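Local coordinates for putative superoxide reductase (Thermotoga maritima, PDB 3QZB), which probably catalyses the one-electron reduction of superoxide to hydrogen peroxide at a mononuclear iron centre, drawing electrons from reduced rubredoxin, at the interface of chains A and B and the interface of chains A and C. Sequence-based numbering; all coordinates share one arbitrary frame. Chains: chain A/B/C, Putative superoxide reductase.

Contact 1: the interface of chains A and B. Residues chain A 72, 83, 113-115; chain B 102-104.
A:Lys114 and B:Tyr104 pair backbone to backbone where strand 108-115 of chain A meets strand 103-106 of chain B, an antiparallel intermolecular beta bridge between two immunoglobulin-like beta-sandwiches of the desulfoferrodoxin family. Two hydrogen bonds close the pair: A:Lys114 N gives its hydrogen to B:Tyr104 O at 2.9 Å, and B:Tyr104 N returns one to A:Lys114 O at 3.0 Å. The bridge runs on to A:Leu115 opposite B:Val103. The ring of B:Tyr104 turns its edge to A:Lys114 O, its CD1 lying 3.9 Å from that oxygen.

Apolar contacts gather on B:Val103, whose side chain enters between A:Leu115, A:Phe72 and A:Val83. With chi1 at 52° its CG1 sits between the backbone N and the carbonyl carbon, which sends CG2 toward A:Leu115, 3.6 Å from its CD2; these two side chains run alongside each other, pointing the same way. The same CG2 reaches CG2 of A:Val83, which comes across it nearly at a right angle. The other branch, CG1, lies 4.0 Å from CD2 of A:Phe72, and the phenylalanine and valine pass in opposite directions. Within chain A, CD2 of A:Leu115 sits over the centre of the A:Phe72 ring, 3.9 Å above its plane, so leucine and ring form one apolar surface for the valine. Beside it, the methyl CB of B:Ala102 meets CE2 of A:Phe72 at 4.1 Å.

Contact 2: the interface of chains A and C. Residues chain A 73, 77-80, 122; chain C 13, 18, 20.
The ring of C:Phe18, at the end of 3-10 helix 15-18, lies against the bent side chain of A:Gln73 on strand 65-74, at an interface between two superoxide reductase chains. CG of A:Gln73 stands over the ring, 3.6 Å from its centroid in a CH-pi contact, and the amide beyond it stacks almost parallel, its plane 9° from that of the ring. The bend at chi2 (-66°) lays the amide along the CE1-CZ side, with A:Gln73 NE2 3.4 Å from C:Phe18 CE1. At its edge the ring meets the backbone carbonyl of A:Pro78, while CG1 of A:Val80 touches CB of C:Phe18 at 3.6 Å. C:Met13 extends the apolar contact: SD packs on CB and CG of A:Gln73 and meets CD1 of A:Ile122 at 3.9 Å, and CE approaches OE1 of the glutamine.

Behind the stack, NE2 of A:Gln73 donates to A:Tyr79 O at 3.0 Å. That acceptor lies near the amide plane and thus fixes the amide's rotation, although the donor stands above the carbonyl plane; a weak bond to A:Asp77 O adds to it. A:Tyr79 N is in turn held by the carboxylate OD2 of A:Asp77. A leucine in place of A:Gln73, having no amide, would probably leave the carbonyls of A:Tyr79 and A:Asp77 without this donor and the C:Phe18 ring without its flat stacking partner. Water 1 joins A:Val80 N to C:Phe18 O, and water 2 lies 2.8 Å from C:Lys20 NZ and also contacts A:Pro78 O. In the deposited assembly the patch seats the N-terminal segment of one chain on its neighbour's 77-80 loop, and its two-fold twin does the reverse; if this pairing persists in solution, it may hold the two chains together.

Contact 1: the interface of chains A and B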
loop_
_atom_site.group_PDB
_atom_site.type_symbol
_atom_site.label_atom_id
_atom_site.label_comp_id
_atom_site.label_asym_id
_atom_site.label_seq_id
_atom_site.Cartn_x
_atom_site.Cartn_y
_atom_site.Cartn_z
ATOM N N PHE A 72 14.633 -0.149 -7.785
ATOM C CA PHE A 72 15.955 0.242 -8.248
ATOM C C PHE A 72 16.930 -0.883 -7.909
ATOM O O PHE A 72 16.991 -1.332 -6.764
ATOM C CB PHE A 72 16.407 1.540 -7.613
ATOM C CG PHE A 72 17.715 2.046 -8.131
ATOM C CD1 PHE A 72 17.846 2.480 -9.437
ATOM C CD2 PHE A 72 18.864 2.059 -7.349
ATOM C CE1 PHE A 72 19.056 2.940 -9.943
ATOM C CE2 PHE A 72 20.050 2.505 -7.862
ATOM C CZ PHE A 72 20.147 2.962 -9.143
ATOM N N VAL A 83 11.489 1.503 -4.665
ATOM C CA VAL A 83 11.402 2.962 -4.727
ATOM C C VAL A 83 10.046 3.457 -4.218
ATOM O O VAL A 83 9.952 4.407 -3.476
ATOM C CB VAL A 83 11.676 3.445 -6.166
ATOM C CG1 VAL A 83 11.277 4.894 -6.409
ATOM C CG2 VAL A 83 13.145 3.202 -6.523
ATOM N N VAL A 113 13.311 10.612 -7.364
ATOM C CA VAL A 113 14.358 9.896 -6.598
ATOM C C VAL A 113 15.660 10.710 -6.636
ATOM O O VAL A 113 15.840 11.598 -7.455
ATOM C CB VAL A 113 14.647 8.498 -7.151
ATOM C CG1 VAL A 113 13.406 7.598 -6.988
ATOM C CG2 VAL A 113 15.126 8.500 -8.593
ATOM N N LYS A 114 16.511 10.413 -5.662
ATOM C CA LYS A 114 17.908 10.861 -5.670
ATOM C C LYS A 114 18.744 9.598 -5.666
ATOM O O LYS A 114 18.587 8.757 -4.777
ATOM C CB LYS A 114 18.196 11.715 -4.467
ATOM C CG LYS A 114 17.494 13.027 -4.412
ATOM C CD LYS A 114 17.801 13.760 -3.148
ATOM C CE LYS A 114 17.227 15.147 -3.034
ATOM N NZ LYS A 114 17.776 15.814 -1.803
ATOM N N LEU A 115 19.611 9.456 -6.669
ATOM C CA LEU A 115 20.441 8.278 -6.824
ATOM C C LEU A 115 21.912 8.626 -6.602
ATOM O O LEU A 115 22.384 9.673 -7.041
ATOM C CB LEU A 115 20.322 7.652 -8.219
ATOM C CG LEU A 115 18.919 7.290 -8.656
ATOM C CD1 LEU A 115 18.903 6.923 -10.115
ATOM C CD2 LEU A 115 18.316 6.235 -7.759
ATOM N N ALA B 102 22.126 3.441 -2.112
ATOM C CA ALA B 102 22.171 4.039 -3.447
ATOM C C ALA B 102 20.977 4.920 -3.795
ATOM O O ALA B 102 21.072 5.597 -4.809
ATOM C CB ALA B 102 22.292 2.948 -4.475
ATOM N N VAL B 103 19.868 4.816 -3.048
ATOM C CA VAL B 103 18.620 5.390 -3.564
ATOM C C VAL B 103 17.758 5.947 -2.445
ATOM O O VAL B 103 17.587 5.359 -1.349
ATOM C CB VAL B 103 17.821 4.397 -4.428
ATOM C CG1 VAL B 103 17.589 3.048 -3.717
ATOM C CG2 VAL B 103 16.507 4.972 -4.967
ATOM N N TYR B 104 17.142 7.100 -2.739
ATOM C CA TYR B 104 16.161 7.790 -1.892
ATOM C C TYR B 104 14.962 8.168 -2.733
ATOM O O TYR B 104 15.133 8.638 -3.853
ATOM C CB TYR B 104 16.732 9.102 -1.316
ATOM C CG TYR B 104 17.955 8.903 -0.424
ATOM C CD1 TYR B 104 19.210 8.663 -0.964
ATOM C CD2 TYR B 104 17.832 8.953 0.942
ATOM C CE1 TYR B 104 20.317 8.443 -0.152
ATOM C CE2 TYR B 104 18.960 8.754 1.763
ATOM C CZ TYR B 104 20.193 8.467 1.208
ATOM O OH TYR B 104 21.265 8.272 2.069
#

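Contact 2: the interface of chains A and C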
loop_
_atom_site.group_PDB
_atom_site.type_symbol
_atom_site.label_atom_id
_atom_site.label_comp_id
_atom_site.label_asym_id
_atom_site.label_seq_id
_atom_site.Cartn_x
_atom_site.Cartn_y
_atom_site.Cartn_z
ATOM N N GLN A 73 17.705 -1.293 -8.914
ATOM C CA GLN A 73 18.708 -2.352 -8.786
ATOM C C GLN A 73 20.086 -1.704 -8.965
ATOM O O GLN A 73 20.437 -1.385 -10.109
ATOM C CB GLN A 73 18.469 -3.445 -9.823
ATOM C CG GLN A 73 19.021 -4.801 -9.438
ATOM C CD GLN A 73 20.514 -4.802 -9.358
ATOM O OE1 GLN A 73 21.181 -4.582 -10.377
ATOM N NE2 GLN A 73 21.057 -5.054 -8.191
ATOM N N ASP A 77 25.173 -4.760 -6.852
ATOM C CA ASP A 77 24.542 -5.090 -5.565
ATOM C C ASP A 77 23.690 -6.344 -5.713
ATOM O O ASP A 77 23.124 -6.585 -6.792
ATOM C CB ASP A 77 23.698 -3.915 -5.126
ATOM C CG ASP A 77 23.198 -4.015 -3.718
ATOM O OD1 ASP A 77 23.997 -3.780 -2.781
ATOM O OD2 ASP A 77 21.998 -4.393 -3.548
ATOM N N PRO A 78 23.499 -7.135 -4.637
ATOM C CA PRO A 78 22.697 -8.356 -4.792
ATOM C C PRO A 78 21.174 -8.143 -4.914
ATOM O O PRO A 78 20.471 -9.126 -5.191
ATOM C CB PRO A 78 22.990 -9.123 -3.488
ATOM C CG PRO A 78 24.250 -8.577 -2.954
ATOM C CD PRO A 78 24.224 -7.144 -3.349
ATOM N N TYR A 79 20.677 -6.966 -4.597
ATOM C CA TYR A 79 19.270 -6.787 -4.266
ATOM C C TYR A 79 18.585 -5.753 -5.180
ATOM O O TYR A 79 19.235 -4.943 -5.833
ATOM C CB TYR A 79 19.128 -6.388 -2.794
ATOM C CG TYR A 79 19.834 -7.345 -1.848
ATOM C CD1 TYR A 79 19.439 -8.680 -1.744
ATOM C CD2 TYR A 79 20.897 -6.939 -1.102
ATOM C CE1 TYR A 79 20.082 -9.548 -0.900
ATOM C CE2 TYR A 79 21.584 -7.802 -0.268
ATOM C CZ TYR A 79 21.184 -9.124 -0.191
ATOM O OH TYR A 79 21.835 -10.007 0.651
ATOM N N VAL A 80 17.231 -5.735 -5.095
ATOM C CA VAL A 80 16.452 -4.609 -5.473
ATOM C C VAL A 80 15.937 -3.864 -4.266
ATOM O O VAL A 80 15.778 -4.440 -3.167
ATOM C CB VAL A 80 15.250 -4.964 -6.376
ATOM C CG1 VAL A 80 15.731 -5.406 -7.753
ATOM C CG2 VAL A 80 14.337 -6.050 -5.773
ATOM N N ILE A 122 13.258 -0.715 -12.574
ATOM C CA ILE A 122 12.311 -1.770 -12.921
ATOM C C ILE A 122 10.909 -1.303 -12.533
ATOM O O ILE A 122 10.675 -0.896 -11.402
ATOM C CB ILE A 122 12.651 -3.103 -12.247
ATOM C CG1 ILE A 122 14.089 -3.589 -12.558
ATOM C CG2 ILE A 122 11.647 -4.172 -12.688
ATOM C CD1 ILE A 122 14.509 -4.779 -11.699
ATOM N N MET C 13 17.006 -6.827 -17.890
ATOM C CA MET C 13 16.810 -7.241 -16.503
ATOM C C MET C 13 15.364 -7.488 -16.191
ATOM O O MET C 13 14.554 -6.621 -16.408
ATOM C CB MET C 13 17.321 -6.122 -15.578
ATOM C CG MET C 13 17.268 -6.548 -14.101
ATOM S SD MET C 13 18.096 -5.435 -13.042
ATOM C CE MET C 13 19.808 -5.672 -13.447
ATOM N N PHE C 18 15.992 -11.002 -9.179
ATOM C CA PHE C 18 16.172 -10.460 -7.860
ATOM C C PHE C 18 15.102 -10.882 -6.890
ATOM O O PHE C 18 14.833 -10.199 -5.897
ATOM C CB PHE C 18 16.345 -8.926 -7.970
ATOM C CG PHE C 18 17.584 -8.585 -8.695
ATOM C CD1 PHE C 18 18.780 -8.500 -8.019
ATOM C CD2 PHE C 18 17.601 -8.450 -10.069
ATOM C CE1 PHE C 18 19.963 -8.284 -8.679
ATOM C CE2 PHE C 18 18.798 -8.223 -10.749
ATOM C CZ PHE C 18 19.974 -8.152 -10.045
ATOM N N LYS C 20 14.397 -14.089 -4.535
ATOM C CA LYS C 20 15.120 -15.245 -4.077
ATOM C C LYS C 20 14.178 -16.258 -3.417
ATOM O O LYS C 20 13.266 -15.929 -2.695
ATOM C CB LYS C 20 16.214 -14.823 -3.107
ATOM C CG LYS C 20 17.271 -13.972 -3.764
ATOM C CD LYS C 20 18.436 -13.494 -2.892
ATOM C CE LYS C 20 19.353 -12.533 -3.679
ATOM N NZ LYS C 20 20.012 -13.184 -4.863
HETATM O O HOH W 1 16.305 -8.672 -4.179
HETATM O O HOH W 2 21.559 -11.313 -6.235
#

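Contact 1 and contact 2 lie about 13 Å apart, measured between the centres of their C-alpha atoms, and chain A serves both. Strand 65-74 connects them directly: its consecutive residues A:Phe72 and A:Gln73 face chain B and chain C respectively. Strand 81-87 enters contact 1 through A:Val83, just after the 77-80 loop used in contact 2. Each interface has its own two-fold axis, so one chain can bind two different neighbours at once, consistent with the four copies of the deposited assembly. That tetramer may or may not be the working form.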